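Local coordinates for MsStt7d protein (Micromonas, PDB 4IX3) that is a homolog of the state transition kinase Stt7 whose catalytic domain probably binds ATP with magnesium and phosphorylates protein substrates, at residues Y278-R289 against W312-A321. Sequence-based numbering, arbitrary orientation. Where two conformers were deposited one is given.
Sequences YKAVGYDVNAFR and WDLCQRLMEA
Helix 285-289 runs against helix 312-318 with their axes 10.5 Å apart at closest approach and directions 131° from one another, while the turn before it, at Tyr283, draws level with Ala321. The site lies in the helical C-terminal lobe of the protein kinase fold, and it illustrates how a Schellman motif, with Gly282 at positive phi as its C-prime residue, can end one helix and present both it and the next to a third. Arg289 and Trp312 close one end. The guanidinium lies flat on the indole, planes 18° apart, and the aliphatic part of the arginine continues the stack in a CH-pi contact, Arg289 CD sitting 3.7 Å above the centroid of the Trp312 five-membered ring. A bend at chi3 folds the chain along that face, and a hydrogen bond from Arg289 NH1 to Asn286 OD1, nearly one helical turn back, limits rotation of the guanidinium. Were Arg289 shortened to an alanine, the indole face it covers would probably be left bare and Asn286 OD1 would lose its arginine donor. Trp312 NE1 donates a hydrogen bond to Asp305 OD1, in the same helix 302-318, which restrains the indole from that side. Val285 CG1 packs 3.5 Å from Trp312 CE3, and Phe288, which also meets Phe274 and Tyr296, brings CE2 to 3.8 Å from Trp312 CH2. Farther along, the Gln316 side chain extends toward the turn, its CB packing against Val285 CG2. The Tyr283 ring carries the other end, its CD2 3.5 Å from Ala321 CB. One water ties the two chain segments together there, donating to Tyr283 O and Glu320 OE1 and accepting from Ala321 N. With CG anti to the backbone N (chi1 -179°), Tyr278 extends its ring under Tyr283 CA toward the end of helix 312-318, where Tyr278 OH donates to Met319 O at 2.7 Å, approaching from above the carbonyl plane.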
ATOM      1  N   TYR B 278       8.563  11.203  25.386  1.00 22.28           N
ATOM      2  CA  TYR B 278       9.822  11.814  24.953  1.00 21.36           C
ATOM      3  C   TYR B 278       9.589  13.190  24.321  1.00 22.43           C
ATOM      4  O   TYR B 278      10.195  14.211  24.698  1.00 22.82           O
ATOM      5  CB  TYR B 278      10.542  10.852  23.990  1.00 19.97           C
ATOM      6  CG  TYR B 278      11.885  11.349  23.488  1.00 16.06           C
ATOM      7  CD1 TYR B 278      12.943  11.636  24.358  1.00 18.86           C
ATOM      8  CD2 TYR B 278      12.132  11.425  22.119  1.00 16.73           C
ATOM      9  CE1 TYR B 278      14.178  12.044  23.859  1.00 19.88           C
ATOM     10  CE2 TYR B 278      13.352  11.831  21.610  1.00 17.52           C
ATOM     11  CZ  TYR B 278      14.378  12.107  22.486  1.00 17.16           C
ATOM     12  OH  TYR B 278      15.620  12.527  22.022  1.00 19.17           O
ATOM     13  N   LYS B 279       8.584  13.252  23.449  1.00 22.58           N
ATOM     14  CA  LYS B 279       8.191  14.513  22.852  1.00 24.32           C
ATOM     15  C   LYS B 279       7.707  15.487  23.932  1.00 26.32           C
ATOM     16  O   LYS B 279       8.067  16.671  23.927  1.00 28.60           O
ATOM     17  CB  LYS B 279       7.054  14.234  21.860  1.00 22.69           C
ATOM     18  CG  LYS B 279       6.403  15.490  21.298  1.00 27.34           C
ATOM     19  CD  LYS B 279       5.452  15.111  20.168  1.00 29.48           C
ATOM     20  CE  LYS B 279       4.478  16.246  19.884  1.00 39.34           C
ATOM     21  NZ  LYS B 279       5.231  17.498  19.628  1.00 59.36           N
ATOM     22  N   ALA B 280       6.874  14.982  24.840  1.00 24.02           N
ATOM     23  CA  ALA B 280       6.270  15.827  25.878  1.00 26.62           C
ATOM     24  C   ALA B 280       7.337  16.473  26.787  1.00 26.68           C
ATOM     25  O   ALA B 280       7.109  17.561  27.297  1.00 29.19           O
ATOM     26  CB  ALA B 280       5.261  15.012  26.681  1.00 25.56           C
ATOM     27  N   VAL B 281       8.500  15.850  26.984  1.00 27.03           N
ATOM     28  CA  VAL B 281       9.556  16.459  27.827  1.00 30.02           C
ATOM     29  C   VAL B 281      10.645  17.139  26.987  1.00 30.67           C
ATOM     30  O   VAL B 281      11.783  17.364  27.446  1.00 34.73           O
ATOM     31  CB  VAL B 281      10.184  15.468  28.834  1.00 27.39           C
ATOM     32  CG1 VAL B 281       9.113  14.850  29.726  1.00 33.25           C
ATOM     33  CG2 VAL B 281      10.999  14.394  28.102  1.00 28.96           C
ATOM     34  N   GLY B 282      10.277  17.432  25.740  1.00 27.49           N
ATOM     35  CA  GLY B 282      11.087  18.258  24.858  1.00 28.56           C
ATOM     36  C   GLY B 282      12.203  17.460  24.214  1.00 24.81           C
ATOM     37  O   GLY B 282      13.260  18.008  23.952  1.00 28.48           O
ATOM     38  N   TYR B 283      11.948  16.188  23.896  1.00 26.15           N
ATOM     39  CA  TYR B 283      12.951  15.321  23.260  1.00 23.62           C
ATOM     40  C   TYR B 283      14.287  15.311  24.001  1.00 23.17           C
ATOM     41  O   TYR B 283      15.366  15.384  23.388  1.00 22.74           O
ATOM     42  CB  TYR B 283      13.206  15.763  21.815  1.00 22.10           C
ATOM     43  CG  TYR B 283      11.950  15.878  20.997  1.00 24.98           C
ATOM     44  CD1 TYR B 283      11.405  14.767  20.337  1.00 22.13           C
ATOM     45  CD2 TYR B 283      11.314  17.121  20.867  1.00 27.85           C
ATOM     46  CE1 TYR B 283      10.246  14.934  19.563  1.00 26.09           C
ATOM     47  CE2 TYR B 283      10.182  17.279  20.104  1.00 27.02           C
ATOM     48  CZ  TYR B 283       9.640  16.189  19.460  1.00 27.65           C
ATOM     49  OH  TYR B 283       8.511  16.381  18.711  1.00 29.92           O
ATOM     50  N   ASP B 284      14.187  15.173  25.322  1.00 23.36           N
ATOM     51  CA  ASP B 284      15.311  15.320  26.229  1.00 24.17           C
ATOM     52  C   ASP B 284      15.291  14.033  27.044  1.00 23.66           C
ATOM     53  O   ASP B 284      14.398  13.787  27.878  1.00 25.27           O
ATOM     54  CB  ASP B 284      15.099  16.571  27.104  1.00 25.55           C
ATOM     55  CG  ASP B 284      16.205  16.794  28.127  1.00 28.81           C
ATOM     56  OD1 ASP B 284      16.867  15.837  28.568  1.00 31.16           O
ATOM     57  OD2 ASP B 284      16.348  17.950  28.574  1.00 40.10           O
ATOM     58  N   VAL B 285      16.250  13.175  26.739  1.00 24.35           N
ATOM     59  CA  VAL B 285      16.348  11.879  27.372  1.00 23.75           C
ATOM     60  C   VAL B 285      16.521  11.975  28.911  1.00 26.34           C
ATOM     61  O   VAL B 285      15.939  11.200  29.662  1.00 26.53           O
ATOM     62  CB  VAL B 285      17.479  11.117  26.645  1.00 25.33           C
ATOM     63  CG1 VAL B 285      18.152  10.071  27.498  1.00 31.71           C
ATOM     64  CG2 VAL B 285      17.037  10.556  25.306  1.00 21.79           C
ATOM     65  N   ASN B 286      17.308  12.935  29.398  1.00 25.14           N
ATOM     66  CA  ASN B 286      17.491  13.106  30.842  1.00 25.86           C
ATOM     67  C   ASN B 286      16.248  13.606  31.537  1.00 26.71           C
ATOM     68  O   ASN B 286      15.921  13.145  32.636  1.00 28.34           O
ATOM     69  CB  ASN B 286      18.699  13.989  31.118  1.00 26.64           C
ATOM     70  CG  ASN B 286      19.999  13.278  30.772  1.00 27.26           C
ATOM     71  OD1 ASN B 286      20.049  12.043  30.678  1.00 31.20           O
ATOM     72  ND2 ASN B 286      21.054  14.046  30.581  1.00 30.52           N
ATOM     73  N   ALA B 287      15.461  14.385  30.799  1.00 26.49           N
ATOM     74  CA  ALA B 287      14.157  14.805  31.310  1.00 26.05           C
ATOM     75  C   ALA B 287      13.171  13.638  31.335  1.00 26.74           C
ATOM     76  O   ALA B 287      12.408  13.478  32.289  1.00 32.76           O
ATOM     77  CB  ALA B 287      13.625  15.980  30.534  1.00 27.51           C
ATOM     78  N   PHE B 288      13.264  12.755  30.343  1.00 26.63           N
ATOM     79  CA  PHE B 288      12.467  11.546  30.403  1.00 26.97           C
ATOM     80  C   PHE B 288      12.810  10.710  31.635  1.00 25.61           C
ATOM     81  O   PHE B 288      11.906  10.265  32.366  1.00 27.66           O
ATOM     82  CB  PHE B 288      12.615  10.698  29.132  1.00 22.97           C
ATOM     83  CG  PHE B 288      11.923   9.371  29.254  1.00 24.06           C
ATOM     84  CD1 PHE B 288      10.587   9.231  28.874  1.00 23.53           C
ATOM     85  CD2 PHE B 288      12.589   8.261  29.775  1.00 22.62           C
ATOM     86  CE1 PHE B 288       9.932   8.029  29.035  1.00 25.30           C
ATOM     87  CE2 PHE B 288      11.913   7.062  29.949  1.00 24.06           C
ATOM     88  CZ  PHE B 288      10.578   6.956  29.603  1.00 23.76           C
ATOM     89  N   ARG B 289      14.112  10.487  31.842  1.00 25.78           N
ATOM     90  CA  ARG B 289      14.581   9.695  32.982  1.00 25.68           C
ATOM     91  C   ARG B 289      14.143  10.309  34.312  1.00 28.82           C
ATOM     92  O   ARG B 289      13.641   9.588  35.173  1.00 35.12           O
ATOM     93  CB  ARG B 289      16.105   9.486  32.929  1.00 24.98           C
ATOM     94  CG  ARG B 289      16.528   8.750  31.672  1.00 24.57           C
ATOM     95  CD  ARG B 289      17.972   9.107  31.383  1.00 26.51           C
ATOM     96  NE  ARG B 289      18.867   8.367  32.267  1.00 30.35           N
ATOM     97  CZ  ARG B 289      20.191   8.482  32.249  1.00 27.78           C
ATOM     98  NH1 ARG B 289      20.796   9.367  31.454  1.00 34.24           N
ATOM     99  NH2 ARG B 289      20.910   7.672  33.001  1.00 29.63           N
ATOM    100  N   TRP B 312      21.507   5.531  26.922  1.00 14.48           N
ATOM    101  CA  TRP B 312      20.671   6.732  26.899  1.00 14.93           C
ATOM    102  C   TRP B 312      21.326   7.828  26.092  1.00 14.66           C
ATOM    103  O   TRP B 312      20.633   8.568  25.363  1.00 15.33           O
ATOM    104  CB  TRP B 312      20.408   7.264  28.303  1.00 15.02           C
ATOM    105  CG  TRP B 312      19.441   6.438  29.093  1.00 16.04           C
ATOM    106  CD1 TRP B 312      19.676   5.758  30.270  1.00 16.08           C
ATOM    107  CD2 TRP B 312      18.005   6.314  28.835  1.00 16.49           C
ATOM    108  NE1 TRP B 312      18.505   5.249  30.766  1.00 17.75           N
ATOM    109  CE2 TRP B 312      17.469   5.497  29.919  1.00 18.34           C
ATOM    110  CE3 TRP B 312      17.156   6.757  27.822  1.00 19.01           C
ATOM    111  CZ2 TRP B 312      16.121   5.157  29.985  1.00 21.64           C
ATOM    112  CZ3 TRP B 312      15.802   6.425  27.911  1.00 21.25           C
ATOM    113  CH2 TRP B 312      15.294   5.645  28.968  1.00 22.49           C
ATOM    114  N   ASP B 313      22.625   8.064  26.291  1.00 14.20           N
ATOM    115  CA  ASP B 313      23.271   9.144  25.604  1.00 14.18           C
ATOM    116  C   ASP B 313      23.236   8.901  24.093  1.00 13.95           C
ATOM    117  O   ASP B 313      23.042   9.839  23.333  1.00 14.26           O
ATOM    118  CB  ASP B 313      24.733   9.340  26.059  1.00 16.47           C
ATOM    119  CG  ASP B 313      25.299  10.650  25.526  1.00 20.40           C
ATOM    120  OD1 ASP B 313      26.105  10.616  24.574  1.00 18.68           O
ATOM    121  OD2 ASP B 313      24.884  11.746  25.999  1.00 27.82           O
ATOM    122  N   LEU B 314      23.479   7.668  23.654  1.00 12.64           N
ATOM    123  CA  LEU B 314      23.501   7.399  22.203  1.00 12.44           C
ATOM    124  C   LEU B 314      22.105   7.569  21.608  1.00 12.16           C
ATOM    125  O   LEU B 314      21.929   8.125  20.521  1.00 13.16           O
ATOM    126  CB  LEU B 314      24.033   5.983  21.924  1.00 13.17           C
ATOM    127  CG  LEU B 314      24.012   5.565  20.451  1.00 12.21           C
ATOM    128  CD1 LEU B 314      24.707   6.562  19.521  1.00 13.25           C
ATOM    129  CD2 LEU B 314      24.563   4.142  20.293  1.00 13.87           C
ATOM    130  N   CYS B 315      21.099   7.092  22.312  1.00 12.95           N
ATOM    131  CA  CYS B 315      19.711   7.372  21.921  0.50 13.00           C
ATOM    132  C   CYS B 315      19.487   8.875  21.797  1.00 13.24           C
ATOM    133  O   CYS B 315      18.903   9.326  20.821  1.00 14.06           O
ATOM    134  CB  CYS B 315      18.684   6.781  22.896  0.50 13.66           C
ATOM    135  SG  CYS B 315      18.488   4.998  22.774  0.50 12.20           S
ATOM    136  N   GLN B 316      19.924   9.675  22.776  1.00 13.99           N
ATOM    137  CA  GLN B 316      19.757  11.124  22.699  1.00 14.00           C
ATOM    138  C   GLN B 316      20.427  11.673  21.430  1.00 12.06           C
ATOM    139  O   GLN B 316      19.869  12.526  20.721  1.00 13.88           O
ATOM    140  CB  GLN B 316      20.352  11.836  23.926  1.00 15.81           C
ATOM    141  CG  GLN B 316      20.271  13.368  23.812  1.00 17.54           C
ATOM    142  CD  GLN B 316      18.835  13.839  23.855  1.00 19.63           C
ATOM    143  OE1 GLN B 316      18.138  13.932  22.828  1.00 21.96           O
ATOM    144  NE2 GLN B 316      18.361  14.102  25.057  1.00 19.09           N
ATOM    145  N   ARG B 317      21.628  11.180  21.128  1.00 12.40           N
ATOM    146  CA  ARG B 317      22.343  11.640  19.926  1.00 13.59           C
ATOM    147  C   ARG B 317      21.595  11.323  18.631  1.00 12.38           C
ATOM    148  O   ARG B 317      21.490  12.170  17.753  1.00 13.04           O
ATOM    149  CB  ARG B 317      23.733  10.960  19.814  1.00 13.59           C
ATOM    150  CG  ARG B 317      24.723  11.241  20.954  1.00 16.49           C
ATOM    151  CD  ARG B 317      25.030  12.700  20.887  1.00 15.81           C
ATOM    152  NE  ARG B 317      25.673  13.051  19.600  1.00 16.50           N
ATOM    153  CZ  ARG B 317      25.203  13.964  18.748  1.00 17.98           C
ATOM    154  NH1 ARG B 317      24.134  14.702  19.043  1.00 16.68           N
ATOM    155  NH2 ARG B 317      25.838  14.182  17.603  1.00 19.21           N
ATOM    156  N   LEU B 318      21.071  10.108  18.542  1.00 11.66           N
ATOM    157  CA  LEU B 318      20.359   9.695  17.340  1.00 11.22           C
ATOM    158  C   LEU B 318      18.970  10.329  17.235  1.00 12.48           C
ATOM    159  O   LEU B 318      18.367  10.292  16.154  1.00 13.01           O
ATOM    160  CB  LEU B 318      20.197   8.161  17.369  1.00 12.06           C
ATOM    161  CG  LEU B 318      21.503   7.355  17.094  1.00 11.54           C
ATOM    162  CD1 LEU B 318      21.296   5.894  17.375  1.00 12.93           C
ATOM    163  CD2 LEU B 318      21.959   7.554  15.630  1.00 13.96           C
ATOM    164  N   MET B 319      18.441  10.840  18.346  1.00 12.27           N
ATOM    165  CA  MET B 319      17.047  11.295  18.417  1.00 12.09           C
ATOM    166  C   MET B 319      16.933  12.753  18.858  1.00 13.15           C
ATOM    167  O   MET B 319      15.894  13.169  19.416  1.00 15.57           O
ATOM    168  CB  MET B 319      16.226  10.326  19.261  1.00 12.26           C
ATOM    169  CG  MET B 319      16.324   8.885  18.739  1.00 13.88           C
ATOM    170  SD  MET B 319      15.273   7.706  19.570  1.00 14.38           S
ATOM    171  CE  MET B 319      13.708   8.138  18.798  1.00 18.35           C
ATOM    172  N   GLU B 320      17.959  13.549  18.575  1.00 12.47           N
ATOM    173  CA  GLU B 320      17.813  14.979  18.872  1.00 13.96           C
ATOM    174  C   GLU B 320      16.634  15.543  18.063  1.00 14.89           C
ATOM    175  O   GLU B 320      16.446  15.183  16.883  1.00 16.08           O
ATOM    176  CB  GLU B 320      19.085  15.755  18.509  1.00 14.75           C
ATOM    177  CG  GLU B 320      20.223  15.638  19.496  1.00 17.70           C
ATOM    178  CD  GLU B 320      19.896  16.389  20.785  1.00 20.00           C
ATOM    179  OE1 GLU B 320      18.982  17.259  20.831  1.00 20.71           O
ATOM    180  OE2 GLU B 320      20.679  16.235  21.733  1.00 24.66           O
ATOM    181  N   ALA B 321      15.906  16.491  18.634  1.00 15.20           N
ATOM    182  CA  ALA B 321      14.757  17.072  17.960  1.00 19.25           C
ATOM    183  C   ALA B 321      15.156  17.766  16.663  1.00 16.93           C
ATOM    184  O   ALA B 321      14.474  17.643  15.634  1.00 20.25           O
ATOM    185  CB  ALA B 321      14.063  18.045  18.903  1.00 22.17           C
TER
HETATM  186  O   HOH W   1      16.367  17.016  21.390  1.00 21.93           O